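Local atomic coordinates of carboxyl esterase NP (Bacillus subtilis, PDB entry 4CCW), a protein that hydrolyses carboxylic esters to an alcohol and a carboxylate as an alpha/beta-hydrolase-fold carboxylesterase, known also as naproxen esterase. Residues A[24-30]-A[68-74]; A[235-239]-A[286-290]; A[156-160]-A[254-258]. All blocks are in the same frame, centred on the assembly; numbering follows the deposited sequence.

Contact 1: residues A[24-30]-A[68-74]; sequences SLSLWPV and TMWYPNI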
loop_
_atom_site.group_PDB
_atom_site.type_symbol
_atom_site.label_atom_id
_atom_site.label_comp_id
_atom_site.label_asym_id
_atom_site.label_seq_id
_atom_site.Cartn_x
_atom_site.Cartn_y
_atom_site.Cartn_z
ATOM N N SER A 24 -5.694 -1.657 16.493
ATOM C CA SER A 24 -4.895 -0.675 15.740
ATOM C C SER A 24 -5.724 0.517 15.251
ATOM O O SER A 24 -5.200 1.619 15.119
ATOM C CB SER A 24 -4.201 -1.326 14.550
ATOM O OG SER A 24 -3.147 -2.175 14.967
ATOM N N LEU A 25 -7.008 0.299 14.977
ATOM C CA LEU A 25 -7.878 1.393 14.536
ATOM C C LEU A 25 -8.114 2.463 15.605
ATOM O O LEU A 25 -8.549 3.565 15.291
ATOM C CB LEU A 25 -9.211 0.872 13.994
ATOM C CG LEU A 25 -9.270 0.435 12.531
ATOM C CD1 LEU A 25 -10.721 0.418 12.075
ATOM C CD2 LEU A 25 -8.453 1.351 11.626
ATOM N N SER A 26 -7.807 2.144 16.858
ATOM C CA SER A 26 -7.861 3.131 17.932
ATOM C C SER A 26 -6.712 4.147 17.846
ATOM O O SER A 26 -6.731 5.166 18.545
ATOM C CB SER A 26 -7.883 2.448 19.304
ATOM O OG SER A 26 -6.605 1.938 19.644
ATOM N N LEU A 27 -5.723 3.857 16.995
ATOM C CA LEU A 27 -4.622 4.784 16.708
ATOM C C LEU A 27 -4.997 5.842 15.659
ATOM O O LEU A 27 -4.195 6.748 15.366
ATOM C CB LEU A 27 -3.368 4.030 16.246
ATOM C CG LEU A 27 -2.794 2.888 17.093
ATOM C CD1 LEU A 27 -1.657 2.199 16.348
ATOM C CD2 LEU A 27 -2.342 3.366 18.469
ATOM N N TRP A 28 -6.206 5.703 15.094
ATOM C CA TRP A 28 -6.745 6.630 14.100
ATOM C C TRP A 28 -7.213 7.875 14.823
ATOM O O TRP A 28 -8.131 7.798 15.650
ATOM C CB TRP A 28 -7.927 5.966 13.412
ATOM C CG TRP A 28 -8.113 6.256 11.945
ATOM C CD1 TRP A 28 -8.931 7.226 11.363
ATOM C CD2 TRP A 28 -7.511 5.534 10.811
ATOM N NE1 TRP A 28 -8.862 7.167 9.995
ATOM C CE2 TRP A 28 -8.027 6.174 9.597
ATOM C CE3 TRP A 28 -6.622 4.469 10.687
ATOM C CZ2 TRP A 28 -7.657 5.749 8.328
ATOM C CZ3 TRP A 28 -6.253 4.050 9.404
ATOM C CH2 TRP A 28 -6.760 4.675 8.252
ATOM N N PRO A 29 -6.588 9.040 14.544
ATOM C CA PRO A 29 -6.896 10.246 15.334
ATOM C C PRO A 29 -8.036 11.098 14.780
ATOM O O PRO A 29 -8.177 12.267 15.162
ATOM C CB PRO A 29 -5.585 11.029 15.278
ATOM C CG PRO A 29 -4.990 10.654 13.965
ATOM C CD PRO A 29 -5.520 9.297 13.560
ATOM N N VAL A 30 -8.842 10.522 13.897
ATOM C CA VAL A 30 -9.983 11.231 13.324
ATOM C C VAL A 30 -11.182 10.284 13.212
ATOM O O VAL A 30 -11.015 9.069 13.262
ATOM C CB VAL A 30 -9.610 11.884 11.966
ATOM C CG1 VAL A 30 -9.568 10.853 10.841
ATOM C CG2 VAL A 30 -10.562 13.019 11.632
ATOM N N THR A 68 -4.621 -0.081 8.349
ATOM C CA THR A 68 -4.410 0.531 9.657
ATOM C C THR A 68 -3.076 1.281 9.744
ATOM O O THR A 68 -2.892 2.073 10.675
ATOM C CB THR A 68 -4.446 -0.507 10.797
ATOM O OG1 THR A 68 -3.363 -1.432 10.618
ATOM C CG2 THR A 68 -5.776 -1.246 10.828
ATOM N N MET A 69 -2.167 1.036 8.787
ATOM C CA MET A 69 -0.829 1.653 8.795
ATOM C C MET A 69 -0.847 3.163 8.591
ATOM O O MET A 69 0.145 3.827 8.864
ATOM C CB MET A 69 0.107 1.022 7.755
ATOM C CG MET A 69 -0.232 1.333 6.307
ATOM S SD MET A 69 1.143 0.924 5.205
ATOM C CE MET A 69 2.197 2.368 5.333
ATOM N N TRP A 70 -1.965 3.693 8.103
ATOM C CA TRP A 70 -2.058 5.127 7.765
ATOM C C TRP A 70 -2.307 6.058 8.934
ATOM O O TRP A 70 -2.549 7.262 8.735
ATOM C CB TRP A 70 -3.112 5.347 6.685
ATOM C CG TRP A 70 -2.827 4.627 5.389
ATOM C CD1 TRP A 70 -3.572 3.617 4.795
ATOM C CD2 TRP A 70 -1.698 4.861 4.473
ATOM N NE1 TRP A 70 -2.984 3.199 3.621
ATOM C CE2 TRP A 70 -1.864 3.917 3.366
ATOM C CE3 TRP A 70 -0.602 5.724 4.470
ATOM C CZ2 TRP A 70 -0.963 3.862 2.301
ATOM C CZ3 TRP A 70 0.300 5.655 3.396
ATOM C CH2 TRP A 70 0.120 4.740 2.343
ATOM N N TYR A 71 -2.213 5.541 10.164
ATOM C CA TYR A 71 -2.506 6.367 11.352
ATOM C C TYR A 71 -1.666 7.651 11.511
ATOM O O TYR A 71 -2.176 8.627 12.068
ATOM C CB TYR A 71 -2.533 5.537 12.655
ATOM C CG TYR A 71 -1.198 4.973 13.089
ATOM C CD1 TYR A 71 -0.312 5.730 13.849
ATOM C CD2 TYR A 71 -0.820 3.671 12.739
ATOM C CE1 TYR A 71 0.918 5.220 14.235
ATOM C CE2 TYR A 71 0.399 3.146 13.131
ATOM C CZ TYR A 71 1.268 3.921 13.869
ATOM O OH TYR A 71 2.482 3.411 14.254
ATOM N N PRO A 72 -0.404 7.672 11.013
ATOM C CA PRO A 72 0.398 8.896 11.169
ATOM C C PRO A 72 0.107 9.972 10.126
ATOM O O PRO A 72 0.653 11.077 10.209
ATOM C CB PRO A 72 1.841 8.410 10.968
ATOM C CG PRO A 72 1.788 6.920 10.927
ATOM C CD PRO A 72 0.410 6.566 10.483
ATOM N N ASN A 73 -0.730 9.647 9.152
ATOM C CA ASN A 73 -0.885 10.488 7.968
ATOM C C ASN A 73 -2.315 10.943 7.806
ATOM O O ASN A 73 -2.581 11.955 7.163
ATOM C CB ASN A 73 -0.478 9.721 6.702
ATOM C CG ASN A 73 0.751 8.866 6.901
ATOM O OD1 ASN A 73 0.641 7.644 7.070
ATOM N ND2 ASN A 73 1.931 9.497 6.918
ATOM N N ILE A 74 -3.235 10.192 8.399
ATOM C CA ILE A 74 -4.646 10.349 8.087
ATOM C C ILE A 74 -5.262 11.660 8.611
ATOM O O ILE A 74 -6.163 12.197 7.979
ATOM C CB ILE A 74 -5.474 9.113 8.515
ATOM C CG1 ILE A 74 -6.871 9.135 7.868
ATOM C CG2 ILE A 74 -5.566 9.006 10.033
ATOM C CD1 ILE A 74 -6.863 8.976 6.361
#
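Ile74 fits against the indole of Trp28 as one of the main knobs between residues 24-30 and 68-74. The CG2 methyl of Ile74 stands over the five-membered ring, 3.8 Å from the centroid and nearly on the ring normal, while Ile74 CG1 lies 3.5 Å from Trp28 CZ2. Because CG1 is anti to the backbone N of Ile74 (chi1 -166°), both branches face the indole, and the isoleucine side chain lies across it. CG2 is shared: Pro29 CD packs on it at 3.5 Å, so the methyl fills the notch between the indole and the proline ring. The far rim of the indole meets Thr68 CA edge-on at CZ3 and packs by CH2 4.0 Å from Trp70 CB. A second knob is Leu27, whose CD1 sits over one face of the Tyr71 ring, 4.0 Å from its centroid; Pro72 CD covers the opposite face, leaving the phenol sandwiched between aliphatic groups. The Leu27 carbonyl O rests on Tyr71 CB. Toward Ser24, Thr68 is the knob: Ser24 CB meets Thr68 CB at 3.8 Å and Leu25 CD2 touches Thr68 CG2. Polar ends find hydrogen bonds outside the pair, Trp28 NE1 with Ser49 OG, Tyr71 OH with His193 N, and Ser24 OG and Thr68 OG1 both with Gln199. The contact thus joins the linker after helix 12-24 to the residues leading into helix 74-80, with strands 42-49 and 82-86 on the indole side and helix 194-205 beside Ser24, Thr68 and Tyr71.

Contact 2: residues A[235-239]-A[286-290]; sequences PILLL and RVMRF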
loop_
_atom_site.group_PDB
_atom_site.type_symbol
_atom_site.label_atom_id
_atom_site.label_comp_id
_atom_site.label_asym_id
_atom_site.label_seq_id
_atom_site.Cartn_x
_atom_site.Cartn_y
_atom_site.Cartn_z
ATOM N N PRO A 235 0.045 12.412 -13.680
ATOM C CA PRO A 235 1.179 12.923 -12.888
ATOM C C PRO A 235 1.498 12.007 -11.717
ATOM O O PRO A 235 0.582 11.543 -11.025
ATOM C CB PRO A 235 0.689 14.292 -12.366
ATOM C CG PRO A 235 -0.631 14.541 -13.007
ATOM C CD PRO A 235 -1.157 13.254 -13.554
ATOM N N ILE A 236 2.797 11.778 -11.492
ATOM C CA ILE A 236 3.284 10.892 -10.456
ATOM C C ILE A 236 4.274 11.608 -9.553
ATOM O O ILE A 236 5.137 12.346 -10.030
ATOM C CB ILE A 236 3.958 9.657 -11.088
ATOM C CG1 ILE A 236 2.913 8.811 -11.839
ATOM C CG2 ILE A 236 4.750 8.856 -10.059
ATOM C CD1 ILE A 236 3.528 7.701 -12.657
ATOM N N LEU A 237 4.106 11.417 -8.245
ATOM C CA LEU A 237 5.103 11.828 -7.276
ATOM C C LEU A 237 5.688 10.532 -6.776
ATOM O O LEU A 237 4.973 9.701 -6.235
ATOM C CB LEU A 237 4.488 12.621 -6.111
ATOM C CG LEU A 237 5.391 12.872 -4.889
ATOM C CD1 LEU A 237 6.397 13.983 -5.178
ATOM C CD2 LEU A 237 4.549 13.258 -3.677
ATOM N N LEU A 238 6.991 10.362 -6.952
ATOM C CA LEU A 238 7.677 9.177 -6.457
ATOM C C LEU A 238 8.542 9.547 -5.271
ATOM O O LEU A 238 9.469 10.329 -5.412
ATOM C CB LEU A 238 8.522 8.525 -7.565
ATOM C CG LEU A 238 9.431 7.360 -7.141
ATOM C CD1 LEU A 238 8.584 6.171 -6.661
ATOM C CD2 LEU A 238 10.317 6.912 -8.315
ATOM N N LEU A 239 8.203 9.011 -4.097
ATOM C CA LEU A 239 9.009 9.167 -2.894
ATOM C C LEU A 239 9.682 7.868 -2.520
ATOM O O LEU A 239 9.028 6.818 -2.435
ATOM C CB LEU A 239 8.159 9.629 -1.705
ATOM C CG LEU A 239 7.385 10.932 -1.844
ATOM C CD1 LEU A 239 6.705 11.284 -0.523
ATOM C CD2 LEU A 239 8.280 12.088 -2.306
ATOM N N ARG A 286 4.510 16.970 1.911
ATOM C CA ARG A 286 5.057 16.792 0.569
ATOM C C ARG A 286 3.985 16.277 -0.383
ATOM O O ARG A 286 3.854 16.769 -1.491
ATOM C CB ARG A 286 6.266 15.843 0.589
ATOM C CG ARG A 286 6.890 15.583 -0.781
ATOM C CD ARG A 286 7.501 16.850 -1.354
ATOM N NE ARG A 286 7.925 16.774 -2.759
ATOM C CZ ARG A 286 7.219 17.233 -3.798
ATOM N NH1 ARG A 286 6.018 17.777 -3.617
ATOM N NH2 ARG A 286 7.714 17.146 -5.030
ATOM N N VAL A 287 3.234 15.276 0.059
ATOM C CA VAL A 287 2.156 14.709 -0.749
ATOM C C VAL A 287 1.056 15.739 -0.978
ATOM O O VAL A 287 0.563 15.906 -2.103
ATOM C CB VAL A 287 1.585 13.426 -0.111
ATOM C CG1 VAL A 287 0.268 13.042 -0.776
ATOM C CG2 VAL A 287 2.588 12.284 -0.207
ATOM N N MET A 288 0.680 16.452 0.080
ATOM C CA MET A 288 -0.328 17.495 -0.053
ATOM C C MET A 288 0.071 18.564 -1.061
ATOM O O MET A 288 -0.740 18.975 -1.890
ATOM C CB MET A 288 -0.633 18.145 1.288
ATOM C CG MET A 288 -2.114 18.403 1.440
ATOM S SD MET A 288 -2.893 16.883 2.010
ATOM C CE MET A 288 -2.713 17.228 3.757
ATOM N N ARG A 289 1.327 18.993 -0.983
ATOM C CA ARG A 289 1.856 20.031 -1.862
ATOM C C ARG A 289 1.756 19.596 -3.317
ATOM O O ARG A 289 1.381 20.393 -4.184
ATOM C CB ARG A 289 3.311 20.325 -1.498
ATOM C CG ARG A 289 3.907 21.561 -2.145
ATOM C CD ARG A 289 5.261 21.856 -1.515
ATOM N NE ARG A 289 6.351 21.105 -2.141
ATOM C CZ ARG A 289 7.381 20.565 -1.491
ATOM N NH1 ARG A 289 7.469 20.633 -0.170
ATOM N NH2 ARG A 289 8.323 19.924 -2.169
ATOM N N PHE A 290 2.082 18.326 -3.566
ATOM C CA PHE A 290 1.993 17.741 -4.896
ATOM C C PHE A 290 0.563 17.723 -5.444
ATOM O O PHE A 290 0.338 18.060 -6.608
ATOM C CB PHE A 290 2.578 16.327 -4.897
ATOM C CG PHE A 290 2.433 15.617 -6.212
ATOM C CD1 PHE A 290 3.254 15.945 -7.285
ATOM C CD2 PHE A 290 1.474 14.625 -6.380
ATOM C CE1 PHE A 290 3.122 15.298 -8.506
ATOM C CE2 PHE A 290 1.334 13.980 -7.605
ATOM C CZ PHE A 290 2.159 14.318 -8.665
#
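Strand 236-239 of the central alpha/beta-hydrolase sheet is covered here by the C-terminal helix, a layer of helix on sheet in which Leu237 meets Phe290, Val287 and Arg286. The axes of segments 236-239 and 286-290 run nearly antiparallel, at 165°, and 9.9 Å apart. Leu237 is the central knob. Its CB stands over the middle of the Phe290 ring, 3.5 Å from the centroid and only 6° off the normal, a CH-pi contact in which the two side chains overlap while running in opposing directions. With CG anti to the backbone N of Phe290 (chi1 176°), the ring reaches across to the strand backbone, where CZ lies 3.5 Å from Leu237 N and Pro235 C meets the ring edge. The branches of Leu237 then part: CD2 packs 4.1 Å from Val287 CG2, and CD1 sits over one face of the Arg286 guanidinium, 3.4 Å from NH2. Leu239 continues the apolar row, its CD1 touching Val287 CG2 and its CD2 lying 4.1 Å from Arg286 CG. On the next strand, Glu266 and Glu264 form salt bridges with Arg286 NE and NH2. Between the two segments the contact is apolar and CH-pi packing, with a methyl on a guanidinium face; the two carboxylates probably hold that guanidinium and offset both its burial and the nearby charge of Arg289, which lies over its other face.

Contact 3: residues A[156-160]-A[254-258]; sequences ETFLP and HRASS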
loop_
_atom_site.group_PDB
_atom_site.type_symbol
_atom_site.label_atom_id
_atom_site.label_comp_id
_atom_site.label_asym_id
_atom_site.label_seq_id
_atom_site.Cartn_x
_atom_site.Cartn_y
_atom_site.Cartn_z
ATOM N N GLU A 156 8.788 -3.508 -6.221
ATOM C CA GLU A 156 9.361 -3.569 -7.567
ATOM C C GLU A 156 8.976 -2.341 -8.389
ATOM O O GLU A 156 9.370 -1.247 -8.007
ATOM C CB GLU A 156 9.073 -4.936 -8.218
ATOM C CG GLU A 156 9.911 -6.013 -7.542
ATOM C CD GLU A 156 10.092 -7.264 -8.403
ATOM O OE1 GLU A 156 9.296 -7.495 -9.331
ATOM O OE2 GLU A 156 11.053 -7.996 -8.145
ATOM N N THR A 157 8.192 -2.510 -9.452
ATOM C CA THR A 157 7.697 -1.379 -10.281
ATOM C C THR A 157 8.788 -0.793 -11.194
ATOM O O THR A 157 8.683 -0.882 -12.418
ATOM C CB THR A 157 7.016 -0.281 -9.413
ATOM O OG1 THR A 157 5.977 -0.888 -8.631
ATOM C CG2 THR A 157 6.408 0.862 -10.296
ATOM N N PHE A 158 9.829 -0.206 -10.600
ATOM C CA PHE A 158 10.960 0.307 -11.384
ATOM C C PHE A 158 12.156 -0.639 -11.435
ATOM O O PHE A 158 12.814 -0.758 -12.467
ATOM C CB PHE A 158 11.364 1.707 -10.899
ATOM C CG PHE A 158 10.222 2.668 -10.895
ATOM C CD1 PHE A 158 9.713 3.175 -12.095
ATOM C CD2 PHE A 158 9.610 3.026 -9.702
ATOM C CE1 PHE A 158 8.630 4.035 -12.099
ATOM C CE2 PHE A 158 8.542 3.906 -9.698
ATOM C CZ PHE A 158 8.047 4.406 -10.896
ATOM N N LEU A 159 12.431 -1.320 -10.327
ATOM C CA LEU A 159 13.553 -2.251 -10.230
ATOM C C LEU A 159 13.065 -3.540 -9.606
ATOM O O LEU A 159 12.104 -3.498 -8.840
ATOM C CB LEU A 159 14.644 -1.708 -9.302
ATOM C CG LEU A 159 15.436 -0.471 -9.708
ATOM C CD1 LEU A 159 16.488 -0.227 -8.633
ATOM C CD2 LEU A 159 16.079 -0.672 -11.077
ATOM N N PRO A 160 13.740 -4.673 -9.897
ATOM C CA PRO A 160 13.392 -5.908 -9.188
ATOM C C PRO A 160 13.878 -5.866 -7.753
ATOM O O PRO A 160 14.781 -5.087 -7.437
ATOM C CB PRO A 160 14.148 -6.996 -9.945
ATOM C CG PRO A 160 15.214 -6.303 -10.707
ATOM C CD PRO A 160 14.808 -4.873 -10.903
ATOM N N HIS A 254 16.562 6.771 -10.675
ATOM C CA HIS A 254 17.178 6.950 -11.991
ATOM C C HIS A 254 16.295 6.362 -13.051
ATOM O O HIS A 254 15.952 7.042 -14.022
ATOM C CB HIS A 254 18.585 6.345 -12.045
ATOM C CG HIS A 254 19.127 6.227 -13.447
ATOM N ND1 HIS A 254 18.960 5.126 -14.188
ATOM C CD2 HIS A 254 19.798 7.142 -14.245
ATOM C CE1 HIS A 254 19.515 5.311 -15.402
ATOM N NE2 HIS A 254 20.020 6.544 -15.439
ATOM N N ARG A 255 15.859 5.113 -12.868
ATOM C CA ARG A 255 15.053 4.486 -13.913
ATOM C C ARG A 255 13.697 5.197 -14.080
ATOM O O ARG A 255 13.284 5.504 -15.204
ATOM C CB ARG A 255 14.870 2.967 -13.666
ATOM C CG ARG A 255 14.099 2.309 -14.811
ATOM C CD ARG A 255 14.300 0.807 -14.918
ATOM N NE ARG A 255 13.631 0.354 -16.144
ATOM C CZ ARG A 255 12.412 -0.194 -16.207
ATOM N NH1 ARG A 255 11.694 -0.435 -15.103
ATOM N NH2 ARG A 255 11.919 -0.542 -17.386
ATOM N N ALA A 256 13.029 5.495 -12.963
ATOM C CA ALA A 256 11.732 6.156 -13.004
ATOM C C ALA A 256 11.822 7.502 -13.745
ATOM O O ALA A 256 11.009 7.813 -14.634
ATOM C CB ALA A 256 11.209 6.347 -11.581
ATOM N N SER A 257 12.838 8.280 -13.382
ATOM C CA SER A 257 13.038 9.613 -13.953
ATOM C C SER A 257 13.436 9.568 -15.415
ATOM O O SER A 257 13.190 10.527 -16.128
ATOM C CB SER A 257 14.093 10.386 -13.163
ATOM O OG SER A 257 13.702 10.532 -11.807
ATOM N N SER A 258 14.055 8.459 -15.839
ATOM C CA SER A 258 14.499 8.286 -17.232
ATOM C C SER A 258 13.335 8.083 -18.216
ATOM O O SER A 258 13.438 8.479 -19.382
ATOM C CB SER A 258 15.501 7.121 -17.343
ATOM O OG SER A 258 16.744 7.472 -16.699
#
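Phe158 and Arg255 meet through a backbone oxygen, while the phenyl ring of Phe158 is turned to the next residue of the helix, Ala256. The ring lies with one face against the helix. Ala256 CB sits over that face, 3.6 Å from the centroid and close to the normal, displaced toward the CD1-CE1 rim, and it comes within 3.5 Å of CE1. The opposite face is taken by Thr157 CG2, so the phenyl group is held between two methyls. A chi1 of -54° swings the Phe158 ring to the side opposite its carbonyl carbon, and the carbonyl remains available to the arginine. Arg255 leaves the helix with its chain extended from CG to NE, passing Leu159, whose CD2 is a distant 4.5 Å from Arg255 CD. The guanidinium approaches the Phe158 carbonyl with an outer amino group: NH1 donates to Phe158 O at 2.9 Å with an N-H...O angle of 150°. The bond is somewhat bent, with the oxygen displaced from the guanidinium plane and the donor tilted 25° from the plane of the carbonyl. NH2 turns to the start of helix 226-230 and the loop before it, forming a salt bridge with Asp226 and a hydrogen bond with Phe224 O, and these partners probably fix the rotation of the group. A methionine in place of Arg255 would probably leave the Phe158 and Phe224 carbonyls without this donor and Asp226 without a charged mate here. Two unlike forces meet here: apolar CH-pi packing sets how the ring lies, and one cationic side chain ties the loop 156-160 and the start of helix 226-230 to helix 249-259 through backbone oxygens and a carboxylate.

Overall arrangement
Contact 1, between loops, closes first along the chain and stands apart: centre to centre it lies about 21 Å from contact 2 and about 30 Å from contact 3, the latter on the opposite side of the chain's centre. Contacts 2 and 3 interlock: their segments alternate in sequence, and strand 236-241 leads on to helix 249-259. They touch through Leu238, whose CD2 meets Ala256 CB at 3.4 Å and also reaches Phe158. Strand 236-241 thus has the C-terminal helix packed on one face and contact 3 on the other, giving the helix-sheet-helix layering of the alpha/beta hydrolase fold.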